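Long-range contact in putative primary metabolism protein HVA1 (Cryptococcus neoformans, PDB 4P5N), which may play a role in primary metabolism and carries a Tudor-type domain of the SH3 clan: residues Asp17-Pro22 with Leu70-Lys75. Residues are numbered along the deposited sequence; the frame is centred on the assembly and turned at random.
Sequences DTVYTP and LTDLDK
Asp17 OD2 is approached by several groups: it accepts the backbone N-H of Asn14, lies 2.6 Å from Asp72 OD2, and meets Lys75 NZ at 3.4 Å in a weak salt bridge. At the acid-acid separation one of the two groups probably holds a proton; their carboxylate planes are turned 65° apart. The first torsion of Asp72 sets CG anti to its own backbone N (chi1 -174°), and OD2 from there comes near Asp17. Lys75 is deposited in two conformers; the one described makes the salt bridge and also a water bridge from NZ to Asp17 OD1.

Next along the chain, Thr18 N bonds to Asp74 OD2 at 2.8 Å, nearly straight (168°), entering from above the carboxylate plane, while Thr18 OG1 bonds to Gln31. Thr18 O takes the N-H of Leu73 where the short 3-10 turn 73-75 begins. Beyond it the chains pair antiparallel: Val19 and Asp72 form the non-hydrogen-bonded pair, Tyr20 and Thr71 the hydrogen-bonded one. Thr71 N gives Tyr20 O a straight bond of 2.9 Å; that from Tyr20 N to Thr71 O is weak.

Val19 CG1 lies 4.0 Å from Leu70 CD1, beside Phe55 and Val53; Leu73 CG abuts Tyr20 CB at 3.9 Å. Thr21 OG1 binds cadmium with His65. The contact thus adds edge strand 71-72 to the Tudor-domain sheet, and its clustered acids probably raise the proton affinity of Asp17 or Asp72.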
ATOM      1  N   ASP A  17      -0.960 -15.345  10.058  1.00 14.41           N
ATOM      2  CA  ASP A  17      -1.797 -14.931  11.189  1.00 13.24           C
ATOM      3  C   ASP A  17      -2.862 -13.952  10.723  1.00 13.04           C
ATOM      4  O   ASP A  17      -2.651 -13.170   9.780  1.00 13.52           O
ATOM      5  CB  ASP A  17      -0.985 -14.206  12.280  1.00 15.31           C
ATOM      6  CG  ASP A  17      -0.061 -15.133  13.076  1.00 14.75           C
ATOM      7  OD1 ASP A  17      -0.047 -16.349  12.831  1.00 18.57           O
ATOM      8  OD2 ASP A  17       0.663 -14.622  13.980  1.00 16.10           O
ATOM      9  N   THR A  18      -4.003 -13.978  11.403  1.00 12.14           N
ATOM     10  CA  THR A  18      -5.024 -12.969  11.179  1.00 12.29           C
ATOM     11  C   THR A  18      -4.678 -11.717  11.960  1.00  9.40           C
ATOM     12  O   THR A  18      -4.523 -11.779  13.179  1.00 11.44           O
ATOM     13  CB  THR A  18      -6.412 -13.435  11.648  1.00 12.95           C
ATOM     14  OG1 THR A  18      -6.737 -14.688  11.035  1.00 17.12           O
ATOM     15  CG2 THR A  18      -7.467 -12.414  11.256  1.00 15.39           C
ATOM     16  N   VAL A  19      -4.563 -10.590  11.250  1.00  9.57           N
ATOM     17  CA  VAL A  19      -4.349  -9.281  11.885  1.00  9.24           C
ATOM     18  C   VAL A  19      -5.567  -8.377  11.681  1.00  8.24           C
ATOM     19  O   VAL A  19      -6.363  -8.594  10.766  1.00  9.08           O
ATOM     20  CB  VAL A  19      -3.049  -8.588  11.413  1.00  8.92           C
ATOM     21  CG1 VAL A  19      -1.843  -9.366  11.912  1.00 10.89           C
ATOM     22  CG2 VAL A  19      -3.024  -8.395   9.890  1.00  9.34           C
ATOM     23  N   TYR A  20      -5.677  -7.346  12.515  1.00  8.37           N
ATOM     24  CA  TYR A  20      -6.853  -6.489  12.574  1.00  7.37           C
ATOM     25  C   TYR A  20      -6.436  -5.055  12.882  1.00  7.65           C
ATOM     26  O   TYR A  20      -5.626  -4.817  13.770  1.00  9.27           O
ATOM     27  CB  TYR A  20      -7.773  -6.995  13.701  1.00  8.55           C
ATOM     28  CG  TYR A  20      -8.923  -6.081  14.055  1.00  8.63           C
ATOM     29  CD1 TYR A  20      -8.760  -5.030  14.982  1.00 10.20           C
ATOM     30  CD2 TYR A  20     -10.184  -6.277  13.494  1.00 10.35           C
ATOM     31  CE1 TYR A  20      -9.815  -4.202  15.316  1.00 10.60           C
ATOM     32  CE2 TYR A  20     -11.253  -5.451  13.829  1.00 11.61           C
ATOM     33  CZ  TYR A  20     -11.066  -4.415  14.736  1.00 11.78           C
ATOM     34  OH  TYR A  20     -12.123  -3.599  15.069  1.00 13.51           O
ATOM     35  N   THR A  21      -7.007  -4.111  12.155  1.00  8.64           N
ATOM     36  CA  THR A  21      -6.918  -2.719  12.525  1.00  8.88           C
ATOM     37  C   THR A  21      -8.260  -2.028  12.264  1.00  8.23           C
ATOM     38  O   THR A  21      -8.860  -2.238  11.221  1.00  8.96           O
ATOM     39  CB  THR A  21      -5.786  -2.004  11.773  1.00 10.80           C
ATOM     40  OG1 THR A  21      -5.751  -0.644  12.201  1.00 15.00           O
ATOM     41  CG2 THR A  21      -5.954  -2.077  10.245  1.00 11.34           C
ATOM     42  N   PRO A  22      -8.747  -1.217  13.214  1.00  9.07           N
ATOM     43  CA  PRO A  22     -10.013  -0.530  12.990  1.00  8.86           C
ATOM     44  C   PRO A  22      -9.786   0.868  12.446  1.00  9.88           C
ATOM     45  O   PRO A  22      -8.730   1.466  12.669  1.00 11.90           O
ATOM     46  CB  PRO A  22     -10.596  -0.439  14.394  1.00 10.37           C
ATOM     47  CG  PRO A  22      -9.376  -0.229  15.248  1.00 10.60           C
ATOM     48  CD  PRO A  22      -8.291  -1.074  14.607  1.00  9.72           C
ATOM     49  N   LEU A  70      -1.516  -2.580  15.000  1.00 10.78           N
ATOM     50  CA  LEU A  70      -2.528  -3.568  14.697  1.00 10.12           C
ATOM     51  C   LEU A  70      -2.537  -4.657  15.749  1.00  8.13           C
ATOM     52  O   LEU A  70      -1.633  -4.727  16.582  1.00  9.17           O
ATOM     53  CB  LEU A  70      -2.423  -4.082  13.276  1.00 18.89           C
ATOM     54  CG  LEU A  70      -1.104  -4.663  12.828  1.00 14.63           C
ATOM     55  CD1 LEU A  70      -0.747  -5.932  13.604  1.00 18.15           C
ATOM     56  CD2 LEU A  70      -1.061  -4.982  11.338  1.00 16.74           C
ATOM     57  N   THR A  71      -3.570  -5.496  15.715  1.00  8.27           N
ATOM     58  CA  THR A  71      -3.686  -6.604  16.660  1.00  8.03           C
ATOM     59  C   THR A  71      -3.631  -7.923  15.918  1.00  8.45           C
ATOM     60  O   THR A  71      -4.347  -8.107  14.933  1.00  8.92           O
ATOM     61  CB  THR A  71      -4.989  -6.501  17.475  1.00  9.44           C
ATOM     62  OG1 THR A  71      -5.018  -5.242  18.141  1.00 10.42           O
ATOM     63  CG2 THR A  71      -5.103  -7.624  18.534  1.00 11.30           C
ATOM     64  N   ASP A  72      -2.767  -8.834  16.379  1.00  8.84           N
ATOM     65  CA  ASP A  72      -2.707 -10.176  15.808  1.00  9.02           C
ATOM     66  C   ASP A  72      -3.760 -11.000  16.547  1.00 10.18           C
ATOM     67  O   ASP A  72      -3.561 -11.386  17.706  1.00 10.66           O
ATOM     68  CB  ASP A  72      -1.305 -10.752  15.998  1.00 11.65           C
ATOM     69  CG  ASP A  72      -1.098 -12.082  15.307  1.00 11.88           C
ATOM     70  OD1 ASP A  72      -2.040 -12.923  15.283  1.00 12.27           O
ATOM     71  OD2 ASP A  72       0.061 -12.296  14.850  1.00 12.16           O
ATOM     72  N   LEU A  73      -4.882 -11.268  15.880  1.00  9.92           N
ATOM     73  CA  LEU A  73      -5.998 -11.976  16.530  1.00 10.83           C
ATOM     74  C   LEU A  73      -5.656 -13.399  16.917  1.00 10.97           C
ATOM     75  O   LEU A  73      -6.231 -13.934  17.864  1.00 14.58           O
ATOM     76  CB  LEU A  73      -7.250 -11.958  15.636  1.00 11.60           C
ATOM     77  CG  LEU A  73      -7.774 -10.535  15.336  1.00 13.60           C
ATOM     78  CD1 LEU A  73      -9.081 -10.620  14.562  1.00 15.94           C
ATOM     79  CD2 LEU A  73      -7.951  -9.663  16.582  1.00 14.12           C
ATOM     80  N   ASP A  74      -4.694 -13.990  16.217  1.00 11.34           N
ATOM     81  CA  ASP A  74      -4.265 -15.351  16.540  1.00 12.49           C
ATOM     82  C   ASP A  74      -3.364 -15.471  17.768  1.00 14.00           C
ATOM     83  O   ASP A  74      -3.034 -16.575  18.193  1.00 16.11           O
ATOM     84  CB  ASP A  74      -3.623 -15.998  15.316  1.00 15.32           C
ATOM     85  CG  ASP A  74      -4.638 -16.283  14.218  1.00 17.24           C
ATOM     86  OD1 ASP A  74      -5.796 -16.605  14.533  1.00 25.46           O
ATOM     87  OD2 ASP A  74      -4.293 -16.206  13.036  1.00 20.38           O
ATOM     88  N   LYS A  75      -2.952 -14.337  18.328  0.50  7.83           N
ATOM     89  CA  LYS A  75      -2.095 -14.325  19.509  0.50 12.68           C
ATOM     90  C   LYS A  75      -2.835 -13.757  20.720  0.50 10.53           C
ATOM     91  O   LYS A  75      -2.234 -13.502  21.762  0.50 10.87           O
ATOM     92  CB  LYS A  75      -0.820 -13.529  19.236  0.50 12.66           C
ATOM     93  CG  LYS A  75       0.044 -14.129  18.139  0.50 14.87           C
ATOM     94  CD  LYS A  75       0.638 -15.457  18.581  0.50 17.14           C
ATOM     95  CE  LYS A  75       1.451 -16.109  17.478  0.50 20.69           C
ATOM     96  NZ  LYS A  75       0.581 -16.849  16.529  0.50 24.83           N
TER
HETATM   97  O   HOH W   1       1.331 -18.194  14.212  1.00 31.21           O
HETATM   98  O   HOH W   2      -5.983  -3.198  16.622  1.00 16.89           O